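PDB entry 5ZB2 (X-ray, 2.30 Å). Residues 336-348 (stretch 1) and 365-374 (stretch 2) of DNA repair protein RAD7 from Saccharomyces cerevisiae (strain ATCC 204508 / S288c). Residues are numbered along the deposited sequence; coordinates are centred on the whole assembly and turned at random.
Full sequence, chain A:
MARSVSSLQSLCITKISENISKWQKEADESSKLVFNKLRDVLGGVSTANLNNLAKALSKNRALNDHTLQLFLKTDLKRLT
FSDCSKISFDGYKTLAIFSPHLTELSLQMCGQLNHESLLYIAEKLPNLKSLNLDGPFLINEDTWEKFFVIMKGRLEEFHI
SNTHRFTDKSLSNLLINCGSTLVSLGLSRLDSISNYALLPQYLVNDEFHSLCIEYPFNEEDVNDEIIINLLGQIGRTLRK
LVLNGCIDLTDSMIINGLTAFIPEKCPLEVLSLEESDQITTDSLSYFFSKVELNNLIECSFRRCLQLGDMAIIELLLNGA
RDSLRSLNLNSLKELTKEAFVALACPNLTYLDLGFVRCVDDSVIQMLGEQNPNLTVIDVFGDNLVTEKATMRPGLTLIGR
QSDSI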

ATOM      1  N   THR A 336      -1.974 -52.870  24.296  1.00 46.42           N
ATOM      2  CA  THR A 336      -1.632 -54.218  23.872  1.00 49.22           C
ATOM      3  C   THR A 336      -2.401 -54.531  22.594  1.00 49.96           C
ATOM      4  O   THR A 336      -3.148 -53.699  22.073  1.00 48.64           O
ATOM      5  N   LYS A 337      -2.220 -55.754  22.094  1.00 52.58           N
ATOM      6  CA  LYS A 337      -2.881 -56.146  20.854  1.00 54.92           C
ATOM      7  C   LYS A 337      -4.398 -56.136  21.001  1.00 54.86           C
ATOM      8  O   LYS A 337      -5.114 -55.930  20.015  1.00 54.50           O
ATOM      9  N   GLU A 338      -4.906 -56.336  22.219  1.00 54.42           N
ATOM     10  CA  GLU A 338      -6.350 -56.408  22.417  1.00 58.53           C
ATOM     11  C   GLU A 338      -7.037 -55.099  22.048  1.00 55.05           C
ATOM     12  O   GLU A 338      -8.171 -55.112  21.556  1.00 56.09           O
ATOM     13  N   ALA A 339      -6.377 -53.962  22.282  1.00 52.53           N
ATOM     14  CA  ALA A 339      -6.972 -52.682  21.916  1.00 49.51           C
ATOM     15  C   ALA A 339      -7.286 -52.629  20.426  1.00 50.52           C
ATOM     16  O   ALA A 339      -8.357 -52.156  20.025  1.00 50.20           O
ATOM     17  N   PHE A 340      -6.369 -53.114  19.588  1.00 51.86           N
ATOM     18  CA  PHE A 340      -6.562 -53.035  18.147  1.00 52.86           C
ATOM     19  C   PHE A 340      -7.534 -54.086  17.629  1.00 54.31           C
ATOM     20  O   PHE A 340      -8.039 -53.945  16.509  1.00 54.63           O
ATOM     21  N   VAL A 341      -7.812 -55.129  18.415  1.00 54.86           N
ATOM     22  CA  VAL A 341      -8.844 -56.088  18.035  1.00 55.91           C
ATOM     23  C   VAL A 341     -10.167 -55.371  17.815  1.00 54.55           C
ATOM     24  O   VAL A 341     -10.895 -55.655  16.856  1.00 54.49           O
ATOM     25  N   ALA A 342     -10.493 -54.419  18.691  1.00 54.05           N
ATOM     26  CA  ALA A 342     -11.744 -53.678  18.596  1.00 53.74           C
ATOM     27  C   ALA A 342     -11.692 -52.537  17.592  1.00 54.96           C
ATOM     28  O   ALA A 342     -12.742 -51.965  17.279  1.00 56.30           O
ATOM     29  N   LEU A 343     -10.510 -52.191  17.081  1.00 52.73           N
ATOM     30  CA  LEU A 343     -10.364 -51.050  16.177  1.00 52.09           C
ATOM     31  C   LEU A 343     -10.774 -51.475  14.769  1.00 53.03           C
ATOM     32  O   LEU A 343      -9.950 -51.748  13.893  1.00 52.22           O
ATOM     33  N   ALA A 344     -12.089 -51.524  14.553  1.00 55.14           N
ATOM     34  CA  ALA A 344     -12.673 -51.872  13.256  1.00 55.87           C
ATOM     35  C   ALA A 344     -13.662 -50.768  12.893  1.00 55.77           C
ATOM     36  O   ALA A 344     -14.817 -50.794  13.327  1.00 56.92           O
ATOM     37  N   CYS A 345     -13.209 -49.806  12.095  1.00 54.51           N
ATOM     38  CA  CYS A 345     -13.966 -48.602  11.813  1.00 54.18           C
ATOM     39  C   CYS A 345     -14.219 -48.476  10.316  1.00 55.47           C
ATOM     40  O   CYS A 345     -13.265 -48.537   9.526  1.00 55.93           O
ATOM     41  N   PRO A 346     -15.469 -48.280   9.882  1.00 56.76           N
ATOM     42  CA  PRO A 346     -15.726 -48.200   8.436  1.00 57.92           C
ATOM     43  C   PRO A 346     -15.151 -46.958   7.776  1.00 60.87           C
ATOM     44  O   PRO A 346     -14.826 -47.004   6.582  1.00 60.72           O
ATOM     45  N   ASN A 347     -15.006 -45.853   8.507  1.00 60.33           N
ATOM     46  CA  ASN A 347     -14.616 -44.578   7.917  1.00 67.59           C
ATOM     47  C   ASN A 347     -13.225 -44.113   8.331  1.00 58.04           C
ATOM     48  O   ASN A 347     -12.811 -43.020   7.933  1.00 59.55           O
ATOM     49  N   LEU A 348     -12.490 -44.906   9.105  1.00 55.00           N
ATOM     50  CA  LEU A 348     -11.157 -44.500   9.529  1.00 54.07           C
ATOM     51  C   LEU A 348     -10.210 -44.489   8.335  1.00 55.67           C
ATOM     52  O   LEU A 348     -10.143 -45.459   7.574  1.00 56.31           O
ATOM     53  N   GLN A 365      -1.414 -56.194   9.837  1.00 65.58           N
ATOM     54  CA  GLN A 365      -2.215 -57.108   9.031  1.00 70.66           C
ATOM     55  C   GLN A 365      -3.682 -57.039   9.430  1.00 69.66           C
ATOM     56  O   GLN A 365      -4.561 -56.836   8.585  1.00 71.67           O
ATOM     57  N   MET A 366      -3.962 -57.209  10.722  1.00 66.49           N
ATOM     58  CA  MET A 366      -5.343 -57.205  11.194  1.00 70.53           C
ATOM     59  C   MET A 366      -6.021 -55.870  10.909  1.00 65.75           C
ATOM     60  O   MET A 366      -7.176 -55.835  10.467  1.00 67.85           O
ATOM     61  N   LEU A 367      -5.320 -54.760  11.155  1.00 64.44           N
ATOM     62  CA  LEU A 367      -5.915 -53.445  10.933  1.00 63.35           C
ATOM     63  C   LEU A 367      -6.255 -53.234   9.463  1.00 63.59           C
ATOM     64  O   LEU A 367      -7.313 -52.683   9.136  1.00 60.59           O
ATOM     65  N   GLY A 368      -5.371 -53.666   8.562  1.00 65.60           N
ATOM     66  CA  GLY A 368      -5.634 -53.500   7.144  1.00 71.28           C
ATOM     67  C   GLY A 368      -6.894 -54.206   6.686  1.00 73.13           C
ATOM     68  O   GLY A 368      -7.549 -53.764   5.739  1.00 73.88           O
ATOM     69  N   GLU A 369      -7.256 -55.304   7.348  1.00 72.23           N
ATOM     70  CA  GLU A 369      -8.439 -56.067   6.970  1.00 77.55           C
ATOM     71  C   GLU A 369      -9.702 -55.586   7.672  1.00 75.87           C
ATOM     72  O   GLU A 369     -10.802 -55.766   7.137  1.00 78.38           O
ATOM     73  N   GLN A 370      -9.576 -54.976   8.852  1.00 67.96           N
ATOM     74  CA  GLN A 370     -10.733 -54.542   9.625  1.00 64.94           C
ATOM     75  C   GLN A 370     -11.144 -53.102   9.345  1.00 61.15           C
ATOM     76  O   GLN A 370     -12.171 -52.657   9.875  1.00 58.25           O
ATOM     77  N   ASN A 371     -10.380 -52.365   8.540  1.00 60.42           N
ATOM     78  CA  ASN A 371     -10.632 -50.947   8.283  1.00 59.88           C
ATOM     79  C   ASN A 371     -10.559 -50.703   6.780  1.00 61.92           C
ATOM     80  O   ASN A 371      -9.486 -50.407   6.237  1.00 62.57           O
ATOM     81  N   PRO A 372     -11.692 -50.799   6.076  1.00 63.47           N
ATOM     82  CA  PRO A 372     -11.641 -50.758   4.605  1.00 73.51           C
ATOM     83  C   PRO A 372     -11.122 -49.447   4.039  1.00 71.92           C
ATOM     84  O   PRO A 372     -10.539 -49.446   2.948  1.00 76.19           O
ATOM     85  N   ASN A 373     -11.315 -48.331   4.738  1.00 66.10           N
ATOM     86  CA  ASN A 373     -10.909 -47.027   4.236  1.00 64.91           C
ATOM     87  C   ASN A 373      -9.601 -46.532   4.837  1.00 62.10           C
ATOM     88  O   ASN A 373      -9.196 -45.401   4.553  1.00 62.46           O
ATOM     89  N   LEU A 374      -8.931 -47.340   5.655  1.00 60.65           N
ATOM     90  CA  LEU A 374      -7.652 -46.935   6.225  1.00 59.28           C
ATOM     91  C   LEU A 374      -6.597 -46.889   5.124  1.00 61.69           C
ATOM     92  O   LEU A 374      -6.388 -47.878   4.416  1.00 65.74           O
TER

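The two stretches run side by side in nearly the same direction: the weakly bonded helical segment around 337-341 and the helix 365-370 run nearly parallel, their axes 11° apart in direction and 10.6 Å apart at closest approach. That spacing leaves a groove for side chains, and 673 Å² is buried, both sides summed.

Met366, whose CA-to-CB bond points toward stretch 1, fills one end of the groove. Its t, t, p rotamer extends the chain and then turns the terminal methyl against the backbone of the first helix, with Met366 CE 3.8 Å from Phe340 C and 3.9 Å from Val341 N. Phe340 CB (4.0 Å from Met366 CE) and Val341 CG2 (4.3 Å from Met366 CE) add apolar walls to this pocket. Leu367 starts sideways, but its m, t rotamer brings its end nearer: Leu367 CD2 lies 4.0 Å from Phe340 CB and 3.9 Å from Leu343 CD2, filling the hollow between those residues. The Phe340 ring, chi1 m, meets Leu367 CD1 obliquely.

Where the second helix ends, the backbones close in, Ala344 CA lying 4.9 Å from Gln370 CA. The Ala344 CA-to-CB bond points sideways, and Ala344 CB sits 3.9 Å from Gln370 CB.

Asn371, chi1 m, is the polar plug. Its ND2 donates to Leu343 O (2.9 Å, 160°), while Cys345 N donates to Asn371 OD1 (2.9 Å, 157°), so one amide spans two backbone groups of the opposing loop. Asn371 ND2 also donates to Leu367 O (3.1 Å, 168°), tying the plug to the helix it follows.

Asn373 points toward stretch 1, also with chi1 m; its ND2 reaches Pro346 O at 2.7 Å, but the 118° angle makes the bond weak. Beside it, Leu348 and Leu374 share the t, p rotamer and pack apolar surfaces, Leu348 CG lying 4.1 Å from Leu374 CD1.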

ATOM      1  CB  THR A 336      -1.950 -55.252  24.962  1.00 48.68           C
ATOM      2  OG1 THR A 336      -3.354 -55.529  24.973  1.00 45.80           O
ATOM      3  CG2 THR A 336      -1.515 -54.756  26.339  1.00 47.95           C
ATOM      4  CB  LYS A 337      -2.395 -57.529  20.424  1.00 64.47           C
ATOM      5  CG  LYS A 337      -2.876 -57.962  19.052  1.00 81.01           C
ATOM      6  CD  LYS A 337      -2.229 -59.274  18.642  1.00113.31           C
ATOM      7  CE  LYS A 337      -2.573 -59.657  17.212  1.00100.18           C
ATOM      8  NZ  LYS A 337      -1.933 -60.944  16.821  1.00109.54           N
ATOM      9  CB  GLU A 338      -6.663 -56.779  23.869  1.00 62.05           C
ATOM     10  CG  GLU A 338      -8.139 -57.037  24.145  1.00 81.51           C
ATOM     11  CD  GLU A 338      -8.674 -58.241  23.392  1.00 92.56           C
ATOM     12  OE1 GLU A 338      -7.855 -59.016  22.853  1.00 79.73           O
ATOM     13  OE2 GLU A 338      -9.911 -58.409  23.340  1.00 91.03           O
ATOM     14  CB  ALA A 339      -6.037 -51.536  22.303  1.00 46.24           C
ATOM     15  CB  PHE A 340      -5.216 -53.164  17.437  1.00 53.21           C
ATOM     16  CG  PHE A 340      -4.225 -52.112  17.836  1.00 52.78           C
ATOM     17  CD1 PHE A 340      -4.305 -50.834  17.310  1.00 54.57           C
ATOM     18  CD2 PHE A 340      -3.222 -52.392  18.748  1.00 52.11           C
ATOM     19  CE1 PHE A 340      -3.397 -49.860  17.680  1.00 54.19           C
ATOM     20  CE2 PHE A 340      -2.310 -51.419  19.119  1.00 51.80           C
ATOM     21  CZ  PHE A 340      -2.399 -50.154  18.585  1.00 51.61           C
ATOM     22  CB  VAL A 341      -8.969 -57.192  19.103  1.00 59.72           C
ATOM     23  CG1 VAL A 341     -10.079 -58.163  18.746  1.00 58.29           C
ATOM     24  CG2 VAL A 341      -7.654 -57.942  19.253  1.00 59.46           C
ATOM     25  CB  ALA A 342     -12.121 -53.119  19.969  1.00 55.09           C
ATOM     26  CB  LEU A 343      -8.935 -50.521  16.215  1.00 51.44           C
ATOM     27  CG  LEU A 343      -8.646 -49.239  15.431  1.00 51.30           C
ATOM     28  CD1 LEU A 343      -9.576 -48.111  15.849  1.00 49.58           C
ATOM     29  CD2 LEU A 343      -7.193 -48.825  15.624  1.00 50.12           C
ATOM     30  CB  ALA A 344     -13.349 -53.239  13.302  1.00 56.25           C
ATOM     31  CB  CYS A 345     -13.206 -47.371  12.317  1.00 53.05           C
ATOM     32  SG  CYS A 345     -12.626 -47.517  14.024  1.00 50.17           S
ATOM     33  CB  PRO A 346     -17.260 -48.219   8.353  1.00 57.93           C
ATOM     34  CG  PRO A 346     -17.716 -47.687   9.661  1.00 58.07           C
ATOM     35  CD  PRO A 346     -16.706 -48.147  10.670  1.00 56.44           C
ATOM     36  CB  ASN A 347     -15.645 -43.503   8.284  1.00 63.38           C
ATOM     37  CG  ASN A 347     -17.055 -43.894   7.898  1.00 68.62           C
ATOM     38  OD1 ASN A 347     -17.325 -44.231   6.744  1.00 91.11           O
ATOM     39  ND2 ASN A 347     -17.964 -43.867   8.866  1.00 63.63           N
ATOM     40  CB  LEU A 348     -10.645 -45.440  10.618  1.00 54.12           C
ATOM     41  CG  LEU A 348      -9.287 -45.110  11.238  1.00 53.58           C
ATOM     42  CD1 LEU A 348      -9.320 -43.752  11.920  1.00 49.79           C
ATOM     43  CD2 LEU A 348      -8.889 -46.195  12.227  1.00 51.80           C
ATOM     44  CB  GLN A 365      -1.677 -58.533   9.186  1.00 75.33           C
ATOM     45  CG  GLN A 365      -2.533 -59.631   8.558  1.00 88.45           C
ATOM     46  CD  GLN A 365      -2.542 -59.589   7.044  1.00109.27           C
ATOM     47  OE1 GLN A 365      -2.290 -58.549   6.436  1.00100.99           O
ATOM     48  NE2 GLN A 365      -2.828 -60.728   6.427  1.00123.55           N
ATOM     49  CB  MET A 366      -5.374 -57.518  12.690  1.00 73.45           C
ATOM     50  CG  MET A 366      -6.749 -57.417  13.330  1.00 68.36           C
ATOM     51  SD  MET A 366      -6.731 -57.905  15.063  1.00 70.85           S
ATOM     52  CE  MET A 366      -5.543 -56.751  15.748  1.00 75.79           C
ATOM     53  CB  LEU A 367      -4.971 -52.349  11.426  1.00 60.30           C
ATOM     54  CG  LEU A 367      -4.748 -52.273  12.938  1.00 61.63           C
ATOM     55  CD1 LEU A 367      -3.700 -51.224  13.268  1.00 60.75           C
ATOM     56  CD2 LEU A 367      -6.051 -51.973  13.671  1.00 63.72           C
ATOM     57  CB  GLU A 369      -8.226 -57.554   7.276  1.00 83.56           C
ATOM     58  CG  GLU A 369      -6.971 -58.164   6.657  1.00 97.56           C
ATOM     59  CD  GLU A 369      -6.865 -57.918   5.162  1.00114.33           C
ATOM     60  OE1 GLU A 369      -6.445 -56.810   4.767  1.00105.04           O
ATOM     61  OE2 GLU A 369      -7.205 -58.834   4.382  1.00117.35           O
ATOM     62  CB  GLN A 370     -10.454 -54.692  11.125  1.00 64.85           C
ATOM     63  CG  GLN A 370     -10.364 -56.128  11.611  1.00 67.27           C
ATOM     64  CD  GLN A 370     -10.193 -56.219  13.115  1.00 66.67           C
ATOM     65  OE1 GLN A 370      -9.937 -55.218  13.784  1.00 63.41           O
ATOM     66  NE2 GLN A 370     -10.338 -57.423  13.654  1.00 67.53           N
ATOM     67  CB  ASN A 371      -9.640 -50.071   9.044  1.00 56.28           C
ATOM     68  CG  ASN A 371      -9.784 -50.209  10.552  1.00 54.47           C
ATOM     69  OD1 ASN A 371     -10.528 -49.458  11.184  1.00 53.88           O
ATOM     70  ND2 ASN A 371      -9.086 -51.181  11.133  1.00 53.86           N
ATOM     71  CB  PRO A 372     -13.100 -51.007   4.201  1.00 71.97           C
ATOM     72  CG  PRO A 372     -13.897 -50.538   5.365  1.00 69.63           C
ATOM     73  CD  PRO A 372     -13.076 -50.869   6.576  1.00 64.05           C
ATOM     74  CB  ASN A 373     -12.016 -46.000   4.493  1.00 67.64           C
ATOM     75  CG  ASN A 373     -13.224 -46.214   3.603  1.00 80.89           C
ATOM     76  OD1 ASN A 373     -13.093 -46.621   2.449  1.00 91.27           O
ATOM     77  ND2 ASN A 373     -14.409 -45.943   4.138  1.00 83.60           N
ATOM     78  CB  LEU A 374      -7.240 -47.901   7.332  1.00 56.79           C
ATOM     79  CG  LEU A 374      -5.994 -47.541   8.145  1.00 54.80           C
ATOM     80  CD1 LEU A 374      -6.116 -46.163   8.778  1.00 54.14           C
ATOM     81  CD2 LEU A 374      -5.754 -48.588   9.219  1.00 53.59           C
TER